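Local coordinates for protein esterase LipW (Mycobacterium marinum, PDB 3QH4) that is probably a serine hydrolase of the alpha/beta-hydrolase fold that splits ester bonds, with a strictly selective choice of substrate, at residues 190-204 with 250-264. Residues are numbered along the deposited sequence; the frame is centred on the assembly and turned at random.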
loop_
_atom_site.group_PDB
_atom_site.type_symbol
_atom_site.label_atom_id
_atom_site.label_comp_id
_atom_site.label_asym_id
_atom_site.label_seq_id
_atom_site.Cartn_x
_atom_site.Cartn_y
_atom_site.Cartn_z
ATOM N N GLN A 190 -9.986 6.178 -2.989
ATOM C CA GLN A 190 -8.954 5.392 -2.283
ATOM C C GLN A 190 -8.617 4.141 -3.077
ATOM O O GLN A 190 -9.508 3.377 -3.498
ATOM C CB GLN A 190 -9.376 5.034 -0.837
ATOM C CG GLN A 190 -10.638 4.182 -0.693
ATOM C CD GLN A 190 -10.947 3.828 0.777
ATOM O OE1 GLN A 190 -10.046 3.559 1.590
ATOM N NE2 GLN A 190 -12.226 3.906 1.128
ATOM N N LEU A 191 -7.324 3.886 -3.216
ATOM C CA LEU A 191 -6.871 2.723 -3.994
ATOM C C LEU A 191 -6.099 1.813 -3.049
ATOM O O LEU A 191 -5.061 2.205 -2.500
ATOM C CB LEU A 191 -5.987 3.203 -5.160
ATOM C CG LEU A 191 -5.483 2.124 -6.119
ATOM C CD1 LEU A 191 -5.382 2.717 -7.527
ATOM C CD2 LEU A 191 -4.126 1.600 -5.638
ATOM N N LEU A 192 -6.680 0.650 -2.776
ATOM C CA LEU A 192 -6.144 -0.262 -1.752
ATOM C C LEU A 192 -5.699 -1.551 -2.454
ATOM O O LEU A 192 -6.526 -2.421 -2.801
ATOM C CB LEU A 192 -7.198 -0.564 -0.675
ATOM C CG LEU A 192 -7.906 0.635 -0.044
ATOM C CD1 LEU A 192 -8.999 0.174 0.913
ATOM C CD2 LEU A 192 -6.916 1.541 0.710
ATOM N N HIS A 193 -4.399 -1.656 -2.686
ATOM C CA HIS A 193 -3.864 -2.888 -3.263
ATOM C C HIS A 193 -3.442 -3.891 -2.190
ATOM O O HIS A 193 -2.653 -3.568 -1.296
ATOM C CB HIS A 193 -2.716 -2.587 -4.254
ATOM C CG HIS A 193 -2.091 -3.819 -4.836
ATOM N ND1 HIS A 193 -2.841 -4.850 -5.366
ATOM C CD2 HIS A 193 -0.791 -4.178 -4.987
ATOM C CE1 HIS A 193 -2.029 -5.802 -5.800
ATOM N NE2 HIS A 193 -0.783 -5.425 -5.570
ATOM N N GLN A 194 -3.966 -5.110 -2.336
ATOM C CA GLN A 194 -3.756 -6.239 -1.413
ATOM C C GLN A 194 -3.635 -5.752 0.049
ATOM O O GLN A 194 -2.647 -6.078 0.723
ATOM C CB GLN A 194 -2.532 -7.086 -1.882
ATOM C CG GLN A 194 -1.244 -6.249 -2.024
ATOM C CD GLN A 194 -0.038 -6.989 -2.542
ATOM O OE1 GLN A 194 -0.132 -8.117 -3.025
ATOM N NE2 GLN A 194 1.121 -6.334 -2.466
ATOM N N PRO A 195 -4.645 -4.994 0.527
ATOM C CA PRO A 195 -4.528 -4.324 1.842
ATOM C C PRO A 195 -4.556 -5.240 3.064
ATOM O O PRO A 195 -5.257 -6.260 3.099
ATOM C CB PRO A 195 -5.738 -3.391 1.879
ATOM C CG PRO A 195 -6.810 -4.112 1.014
ATOM C CD PRO A 195 -5.949 -4.703 -0.118
ATOM N N VAL A 196 -3.719 -4.886 4.019
ATOM C CA VAL A 196 -3.781 -5.428 5.361
ATOM C C VAL A 196 -4.926 -4.674 6.057
ATOM O O VAL A 196 -4.885 -3.439 6.121
ATOM C CB VAL A 196 -2.420 -5.181 6.044
ATOM C CG1 VAL A 196 -2.548 -5.483 7.530
ATOM C CG2 VAL A 196 -1.349 -6.088 5.367
ATOM N N LEU A 197 -5.928 -5.393 6.580
ATOM C CA LEU A 197 -7.143 -4.750 7.081
ATOM C C LEU A 197 -7.598 -5.161 8.458
ATOM O O LEU A 197 -8.220 -4.352 9.142
ATOM C CB LEU A 197 -8.313 -4.980 6.085
ATOM C CG LEU A 197 -8.118 -4.291 4.744
ATOM C CD1 LEU A 197 -9.175 -4.796 3.808
ATOM C CD2 LEU A 197 -8.254 -2.796 4.920
ATOM N N ASP A 198 -7.281 -6.383 8.881
ATOM C CA ASP A 198 -7.928 -6.908 10.074
ATOM C C ASP A 198 -6.998 -7.831 10.852
ATOM O O ASP A 198 -6.520 -8.839 10.311
ATOM C CB ASP A 198 -9.212 -7.649 9.670
ATOM C CG ASP A 198 -10.214 -7.806 10.827
ATOM O OD1 ASP A 198 -9.822 -7.806 12.005
ATOM O OD2 ASP A 198 -11.438 -7.929 10.554
ATOM N N ASP A 199 -6.749 -7.499 12.119
ATOM C CA ASP A 199 -5.916 -8.377 12.952
ATOM C C ASP A 199 -6.603 -9.692 13.321
ATOM O O ASP A 199 -5.945 -10.660 13.702
ATOM C CB ASP A 199 -5.510 -7.646 14.232
ATOM C CG ASP A 199 -6.702 -7.337 15.091
ATOM O OD1 ASP A 199 -7.560 -6.552 14.624
ATOM O OD2 ASP A 199 -6.761 -7.887 16.224
ATOM N N ARG A 200 -7.921 -9.739 13.213
ATOM C CA ARG A 200 -8.662 -10.946 13.573
ATOM C C ARG A 200 -8.413 -12.000 12.493
ATOM O O ARG A 200 -8.451 -11.692 11.333
ATOM C CB ARG A 200 -10.149 -10.607 13.684
ATOM C CG ARG A 200 -10.439 -9.610 14.863
ATOM C CD ARG A 200 -11.898 -9.181 14.851
ATOM N NE ARG A 200 -12.158 -8.272 13.743
ATOM C CZ ARG A 200 -13.303 -7.626 13.521
ATOM N NH1 ARG A 200 -14.332 -7.739 14.361
ATOM N NH2 ARG A 200 -13.408 -6.824 12.466
ATOM N N PRO A 201 -8.158 -13.248 12.883
ATOM C CA PRO A 201 -7.833 -14.298 11.881
ATOM C C PRO A 201 -9.009 -14.623 10.957
ATOM O O PRO A 201 -10.154 -14.536 11.347
ATOM C CB PRO A 201 -7.491 -15.519 12.740
ATOM C CG PRO A 201 -7.196 -14.958 14.138
ATOM C CD PRO A 201 -8.060 -13.734 14.272
ATOM N N THR A 202 -8.715 -14.945 9.713
ATOM C CA THR A 202 -9.735 -15.336 8.765
ATOM C C THR A 202 -9.367 -16.715 8.289
ATOM O O THR A 202 -8.270 -17.246 8.631
ATOM C CB THR A 202 -9.716 -14.431 7.554
ATOM O OG1 THR A 202 -8.399 -14.505 6.973
ATOM C CG2 THR A 202 -9.996 -12.997 7.988
ATOM N N ALA A 203 -10.282 -17.302 7.524
ATOM C CA ALA A 203 -10.036 -18.654 6.990
ATOM C C ALA A 203 -8.809 -18.635 6.076
ATOM O O ALA A 203 -7.987 -19.565 6.115
ATOM C CB ALA A 203 -11.227 -19.127 6.219
ATOM N N SER A 204 -8.700 -17.617 5.221
ATOM C CA SER A 204 -7.535 -17.545 4.328
ATOM C C SER A 204 -6.205 -17.306 5.058
ATOM O O SER A 204 -5.171 -17.769 4.590
ATOM C CB SER A 204 -7.687 -16.524 3.218
ATOM O OG SER A 204 -7.842 -15.203 3.749
ATOM N N THR A 250 -13.742 3.476 -4.069
ATOM C CA THR A 250 -12.624 2.572 -3.769
ATOM C C THR A 250 -12.308 1.643 -4.945
ATOM O O THR A 250 -13.243 1.196 -5.639
ATOM C CB THR A 250 -13.008 1.712 -2.540
ATOM O OG1 THR A 250 -13.189 2.579 -1.413
ATOM C CG2 THR A 250 -11.914 0.653 -2.185
ATOM N N LEU A 251 -11.006 1.395 -5.172
ATOM C CA LEU A 251 -10.540 0.236 -5.944
ATOM C C LEU A 251 -9.800 -0.621 -4.949
ATOM O O LEU A 251 -8.881 -0.142 -4.276
ATOM C CB LEU A 251 -9.595 0.623 -7.081
ATOM C CG LEU A 251 -8.908 -0.588 -7.727
ATOM C CD1 LEU A 251 -9.919 -1.499 -8.510
ATOM C CD2 LEU A 251 -7.796 -0.090 -8.679
ATOM N N ILE A 252 -10.200 -1.887 -4.853
ATOM C CA ILE A 252 -9.529 -2.808 -3.932
ATOM C C ILE A 252 -9.187 -4.097 -4.666
ATOM O O ILE A 252 -10.051 -4.704 -5.313
ATOM C CB ILE A 252 -10.385 -2.998 -2.633
ATOM C CG1 ILE A 252 -9.685 -3.943 -1.646
ATOM C CG2 ILE A 252 -11.803 -3.530 -2.941
ATOM C CD1 ILE A 252 -10.401 -4.007 -0.240
ATOM N N THR A 253 -7.931 -4.540 -4.540
ATOM C CA THR A 253 -7.445 -5.637 -5.362
ATOM C C THR A 253 -6.676 -6.636 -4.490
ATOM O O THR A 253 -6.157 -6.263 -3.420
ATOM C CB THR A 253 -6.502 -5.089 -6.465
ATOM O OG1 THR A 253 -5.506 -4.228 -5.878
ATOM C CG2 THR A 253 -7.287 -4.301 -7.524
ATOM N N CYS A 254 -6.620 -7.909 -4.907
ATOM C CA CYS A 254 -5.805 -8.882 -4.166
ATOM C C CYS A 254 -5.612 -10.137 -4.991
ATOM O O CYS A 254 -6.504 -10.502 -5.756
ATOM C CB CYS A 254 -6.534 -9.251 -2.862
ATOM S SG CYS A 254 -5.433 -9.994 -1.630
ATOM N N GLY A 255 -4.444 -10.782 -4.857
ATOM C CA GLY A 255 -4.237 -12.121 -5.447
ATOM C C GLY A 255 -5.021 -13.137 -4.628
ATOM O O GLY A 255 -5.262 -12.918 -3.454
ATOM N N GLU A 256 -5.402 -14.260 -5.239
ATOM C CA GLU A 256 -6.224 -15.241 -4.518
ATOM C C GLU A 256 -5.417 -16.093 -3.556
ATOM O O GLU A 256 -5.987 -16.652 -2.608
ATOM C CB GLU A 256 -7.014 -16.142 -5.472
ATOM C CG GLU A 256 -6.125 -17.036 -6.314
ATOM C CD GLU A 256 -6.880 -18.107 -7.091
ATOM O OE1 GLU A 256 -8.026 -18.431 -6.709
ATOM O OE2 GLU A 256 -6.309 -18.633 -8.075
ATOM N N ILE A 257 -4.111 -16.208 -3.789
ATOM C CA ILE A 257 -3.277 -17.097 -2.941
ATOM C C ILE A 257 -2.536 -16.215 -1.951
ATOM O O ILE A 257 -1.307 -16.107 -1.957
ATOM C CB ILE A 257 -2.325 -18.025 -3.799
ATOM C CG1 ILE A 257 -3.094 -18.745 -4.919
ATOM C CG2 ILE A 257 -1.534 -19.068 -2.924
ATOM C CD1 ILE A 257 -4.295 -19.566 -4.422
ATOM N N ASP A 258 -3.316 -15.634 -1.046
ATOM C CA ASP A 258 -2.818 -14.522 -0.229
ATOM C C ASP A 258 -3.579 -14.606 1.094
ATOM O O ASP A 258 -4.821 -14.624 1.095
ATOM C CB ASP A 258 -3.107 -13.207 -0.970
ATOM C CG ASP A 258 -2.551 -11.960 -0.239
ATOM O OD1 ASP A 258 -2.480 -11.947 1.006
ATOM O OD2 ASP A 258 -2.222 -10.961 -0.925
ATOM N N PRO A 259 -2.855 -14.659 2.221
ATOM C CA PRO A 259 -3.571 -14.692 3.498
ATOM C C PRO A 259 -4.557 -13.534 3.698
ATOM O O PRO A 259 -5.528 -13.719 4.430
ATOM C CB PRO A 259 -2.431 -14.667 4.542
ATOM C CG PRO A 259 -1.310 -13.864 3.821
ATOM C CD PRO A 259 -1.397 -14.471 2.409
ATOM N N PHE A 260 -4.338 -12.375 3.063
ATOM C CA PHE A 260 -5.226 -11.222 3.255
ATOM C C PHE A 260 -6.462 -11.269 2.359
ATOM O O PHE A 260 -7.306 -10.399 2.438
ATOM C CB PHE A 260 -4.450 -9.925 3.044
ATOM C CG PHE A 260 -3.253 -9.829 3.943
ATOM C CD1 PHE A 260 -3.416 -9.757 5.329
ATOM C CD2 PHE A 260 -1.983 -9.862 3.411
ATOM C CE1 PHE A 260 -2.256 -9.732 6.176
ATOM C CE2 PHE A 260 -0.860 -9.830 4.235
ATOM C CZ PHE A 260 -0.999 -9.760 5.601
ATOM N N ARG A 261 -6.596 -12.322 1.563
ATOM C CA ARG A 261 -7.707 -12.358 0.608
ATOM C C ARG A 261 -9.067 -12.245 1.293
ATOM O O ARG A 261 -9.930 -11.499 0.846
ATOM C CB ARG A 261 -7.658 -13.668 -0.197
ATOM C CG ARG A 261 -8.885 -13.835 -1.117
ATOM C CD ARG A 261 -8.967 -15.277 -1.558
ATOM N NE ARG A 261 -9.419 -16.201 -0.513
ATOM C CZ ARG A 261 -9.126 -17.494 -0.530
ATOM N NH1 ARG A 261 -8.313 -17.980 -1.469
ATOM N NH2 ARG A 261 -9.614 -18.310 0.396
ATOM N N ASP A 262 -9.300 -13.026 2.348
ATOM C CA ASP A 262 -10.666 -12.992 2.924
ATOM C C ASP A 262 -11.014 -11.663 3.585
ATOM O O ASP A 262 -12.157 -11.191 3.503
ATOM C CB ASP A 262 -10.861 -14.141 3.924
ATOM C CG ASP A 262 -10.947 -15.503 3.235
ATOM O OD1 ASP A 262 -10.848 -15.589 1.982
ATOM O OD2 ASP A 262 -11.086 -16.501 3.965
ATOM N N GLU A 263 -10.040 -11.045 4.244
ATOM C CA GLU A 263 -10.383 -9.736 4.858
ATOM C C GLU A 263 -10.642 -8.690 3.765
ATOM O O GLU A 263 -11.451 -7.795 3.937
ATOM C CB GLU A 263 -9.330 -9.312 5.884
ATOM C CG GLU A 263 -7.963 -8.955 5.329
ATOM C CD GLU A 263 -6.884 -9.198 6.358
ATOM O OE1 GLU A 263 -6.238 -8.211 6.756
ATOM O OE2 GLU A 263 -6.722 -10.369 6.794
ATOM N N VAL A 264 -9.985 -8.860 2.617
ATOM C CA VAL A 264 -10.244 -7.995 1.466
ATOM C C VAL A 264 -11.682 -8.173 0.990
ATOM O O VAL A 264 -12.406 -7.200 0.808
ATOM C CB VAL A 264 -9.260 -8.272 0.308
ATOM C CG1 VAL A 264 -9.790 -7.669 -1.011
ATOM C CG2 VAL A 264 -7.929 -7.677 0.636
HETATM O O HOH W 1 -2.110 -10.059 -3.429
HETATM O O HOH W 2 -4.351 -9.096 8.629
HETATM O O HOH W 3 -6.569 -11.710 9.274
HETATM O O HOH W 4 -7.758 -12.390 5.398
HETATM O O HOH W 5 -12.743 -16.193 6.299
#
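Glu263 reaches from the helix starting at 261 to the loop after strand 190-193 and turns one oxygen, OE1, to two successive amides. Leu197 N meets the anti lone pair of Glu263 OE1 at 2.8 Å, whereas Asp198 N comes from above the carboxylate plane. A long, flexible acid suits this place, since a single buried oxygen can hold a loop that has left the sheet; waters link the carboxylate to Asp198 O and Arg200 O. Further along, Ser204 and Asp262 bond reciprocally: Ser204 N donates to Asp262 OD2, and Asp262 N to Ser204 OG (3.0 Å). With OG tucked between its own backbone N and carbonyl carbon (chi1 61°), the small hydroxyl also donates to Pro259 O. Val196 lays CG2 over one face of the Phe260 ring, 3.8 Å from its centroid, a CH-pi contact; Pro259 CG lies over the opposite face. Compact Pro195 fits CG against Ile252 CD1 and CD against Val264 CG2.

Within the sheet the parallel strands pair Leu191 with Leu251, side by side, and His193 with Thr253, whose short hydroxyl OG1 suits a hydrogen bond to His193 ND1 (2.8 Å) at the imidazole edge, in plane. Where the two chains part, one water joins Gln194 OE1, also bonded to Gly289 N, with Gly255 N and Asp258 OD2. Asp258 OD2 is also hydrogen-bonded to His288 ND1, consistent with the acid of a Ser166-His288-Asp258 catalytic triad, carried on the loop after strand 250-255 as in alpha/beta hydrolases.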